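Local coordinates for MOR (Lactococcus phage TP901-1, PDB 6TRI), which probably acts as a phage modulator of repression with a helix-turn-helix-like fold, working with the CI repressor in the choice between lysogenic and lytic growth, at residues M28-E32 and R33-L37. Sequence-based numbering, arbitrary orientation.
Sequences MGLSE and RTVSL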
ATOM      1  N   MET B  28     -17.016   2.550  -3.098  1.00 52.26           N
ATOM      2  CA  MET B  28     -15.972   1.613  -2.698  1.00 47.30           C
ATOM      3  C   MET B  28     -16.547   0.271  -2.257  1.00 51.19           C
ATOM      4  O   MET B  28     -15.822  -0.716  -2.141  1.00 52.13           O
ATOM      5  CB  MET B  28     -15.135   2.211  -1.568  1.00 42.08           C
ATOM      6  CG  MET B  28     -14.290   3.394  -1.989  1.00 36.82           C
ATOM      7  SD  MET B  28     -12.832   2.850  -2.882  1.00 57.31           S
ATOM      8  CE  MET B  28     -12.065   1.833  -1.626  1.00 76.78           C
ATOM      9  N   GLY B  29     -17.854   0.242  -2.015  1.00 47.91           N
ATOM     10  CA  GLY B  29     -18.511  -0.953  -1.517  1.00 55.47           C
ATOM     11  C   GLY B  29     -18.265  -1.162  -0.034  1.00 61.07           C
ATOM     12  O   GLY B  29     -18.319  -2.288   0.466  1.00 55.94           O
ATOM     13  N   LEU B  30     -17.993  -0.064   0.668  1.00 56.77           N
ATOM     14  CA  LEU B  30     -17.689  -0.095   2.097  1.00 50.51           C
ATOM     15  C   LEU B  30     -18.723   0.691   2.897  1.00 49.38           C
ATOM     16  O   LEU B  30     -19.464   1.500   2.340  1.00 46.99           O
ATOM     17  CB  LEU B  30     -16.290   0.476   2.362  1.00 49.32           C
ATOM     18  CG  LEU B  30     -15.049  -0.419   2.253  1.00 55.83           C
ATOM     19  CD1 LEU B  30     -14.970  -1.156   0.927  1.00 64.23           C
ATOM     20  CD2 LEU B  30     -13.791   0.411   2.470  1.00 48.68           C
ATOM     21  N   SER B  31     -18.775   0.448   4.203  1.00 51.99           N
ATOM     22  CA  SER B  31     -19.594   1.267   5.087  1.00 49.09           C
ATOM     23  C   SER B  31     -18.887   2.599   5.295  1.00 50.29           C
ATOM     24  O   SER B  31     -17.667   2.687   5.145  1.00 55.11           O
ATOM     25  CB  SER B  31     -19.842   0.568   6.426  1.00 48.99           C
ATOM     26  OG  SER B  31     -18.632   0.374   7.137  1.00 58.27           O
ATOM     27  N   GLU B  32     -19.648   3.634   5.634  1.00 38.38           N
ATOM     28  CA  GLU B  32     -19.065   4.957   5.801  1.00 37.96           C
ATOM     29  C   GLU B  32     -18.180   5.005   7.041  1.00 45.20           C
ATOM     30  O   GLU B  32     -17.147   5.680   7.046  1.00 47.61           O
ATOM     31  CB  GLU B  32     -20.149   6.030   5.885  1.00 43.88           C
ATOM     32  CG  GLU B  32     -19.587   7.441   5.840  1.00 51.73           C
ATOM     33  CD  GLU B  32     -20.653   8.502   5.971  1.00 67.58           C
ATOM     34  OE1 GLU B  32     -20.306   9.700   5.909  1.00 72.41           O
ATOM     35  OE2 GLU B  32     -21.837   8.140   6.137  1.00 80.73           O
ATOM     36  N   ARG B  33     -18.579   4.285   8.085  1.00 40.35           N
ATOM     37  CA  ARG B  33     -17.776   4.206   9.303  1.00 46.56           C
ATOM     38  C   ARG B  33     -16.420   3.572   9.012  1.00 47.14           C
ATOM     39  O   ARG B  33     -15.403   3.959   9.585  1.00 60.60           O
ATOM     40  CB  ARG B  33     -18.499   3.410  10.388  1.00 46.01           C
ATOM     41  CG  ARG B  33     -17.699   3.279  11.672  1.00 51.67           C
ATOM     42  CD  ARG B  33     -18.254   2.184  12.557  1.00 61.31           C
ATOM     43  NE  ARG B  33     -19.609   2.474  13.011  1.00 70.50           N
ATOM     44  CZ  ARG B  33     -20.445   1.554  13.480  1.00 74.34           C
ATOM     45  NH1 ARG B  33     -20.065   0.285  13.543  1.00 77.74           N
ATOM     46  NH2 ARG B  33     -21.662   1.901  13.875  1.00 66.18           N
ATOM     47  N   THR B  34     -16.415   2.591   8.118  1.00 42.47           N
ATOM     48  CA  THR B  34     -15.178   1.956   7.689  1.00 44.56           C
ATOM     49  C   THR B  34     -14.293   2.970   6.971  1.00 48.00           C
ATOM     50  O   THR B  34     -13.093   3.066   7.235  1.00 53.85           O
ATOM     51  CB  THR B  34     -15.458   0.760   6.765  1.00 51.22           C
ATOM     52  OG1 THR B  34     -16.206  -0.232   7.480  1.00 53.82           O
ATOM     53  CG2 THR B  34     -14.163   0.149   6.276  1.00 49.98           C
ATOM     54  N   VAL B  35     -14.900   3.736   6.071  1.00 48.28           N
ATOM     55  CA  VAL B  35     -14.185   4.753   5.311  1.00 37.32           C
ATOM     56  C   VAL B  35     -13.688   5.866   6.228  1.00 45.95           C
ATOM     57  O   VAL B  35     -12.560   6.341   6.092  1.00 52.10           O
ATOM     58  CB  VAL B  35     -15.076   5.351   4.210  1.00 43.14           C
ATOM     59  CG1 VAL B  35     -14.345   6.456   3.472  1.00 56.40           C
ATOM     60  CG2 VAL B  35     -15.500   4.262   3.243  1.00 50.17           C
ATOM     61  N   SER B  36     -14.533   6.266   7.171  1.00 32.91           N
ATOM     62  CA  SER B  36     -14.172   7.297   8.137  1.00 34.93           C
ATOM     63  C   SER B  36     -12.942   6.922   8.961  1.00 42.32           C
ATOM     64  O   SER B  36     -12.040   7.738   9.148  1.00 50.99           O
ATOM     65  CB  SER B  36     -15.344   7.581   9.072  1.00 42.63           C
ATOM     66  OG  SER B  36     -14.934   8.426  10.131  1.00 54.26           O
ATOM     67  N   LEU B  37     -12.912   5.686   9.452  1.00 42.16           N
ATOM     68  CA  LEU B  37     -11.799   5.216  10.273  1.00 40.68           C
ATOM     69  C   LEU B  37     -10.497   5.132   9.478  1.00 42.66           C
ATOM     70  O   LEU B  37      -9.408   5.244  10.041  1.00 49.26           O
ATOM     71  CB  LEU B  37     -12.123   3.848  10.881  1.00 38.04           C
ATOM     72  CG  LEU B  37     -13.249   3.769  11.913  1.00 45.44           C
ATOM     73  CD1 LEU B  37     -13.518   2.322  12.277  1.00 48.13           C
ATOM     74  CD2 LEU B  37     -12.899   4.573  13.150  1.00 45.91           C
TER
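S31 and T34 meet through their side chains at the start of helix 32-39. S31 is the N-cap. S31 OG accepts from T34 N at 3.3 Å, a rather bent bond. It also accepts from the T34 hydroxyl, and here S31 OG and T34 OG1 are a short 2.5 Å apart. The S31 hydroxyl oxygen sits between its own backbone N and carbonyl carbon (chi1 64°), which turns it toward the first turn of the helix. With OG1 beside its own backbone N (chi1 -62°), T34 directs both its N-H and its hydroxyl at S31 OG.

The backbone then takes up the helical pattern. V35 N bonds to S31 O at 3.1 Å, and S36 N to E32 O at 2.7 Å.

The tighter part is on the inner side. V35 is buried. V35 CG2 lies 3.3 Å from S31 O. The same V35 CG2 is 4.0 Å from L30 CB. L30 points toward the helix, and its side chain crosses that of T34 at about a right angle, with L30 CD2 3.8 Å from T34 CG2.

The outer side is looser. R33 is exposed, and its CB touches little more than the adjoining E32 backbone. R33 starts away from the preceding residues and bends at chi3 (-64°). A sulfate ion, probably from the crystallisation liquor, lies about 4 Å from its side chain. E32 also points away from the following turn, but lies against Q21 and Y22 of helix 21-28.

G29, with positive phi, is the C-prime residue of the Schellman motif that ends helix 21-28. Helix 21-28, this turn and helix 32-39 are consistent with a helix-turn-helix, in which helix 32-39 would probably be the recognition helix. V35 packs on A25 of helix 21-28, while M28 and L30 rest against helix 47-57.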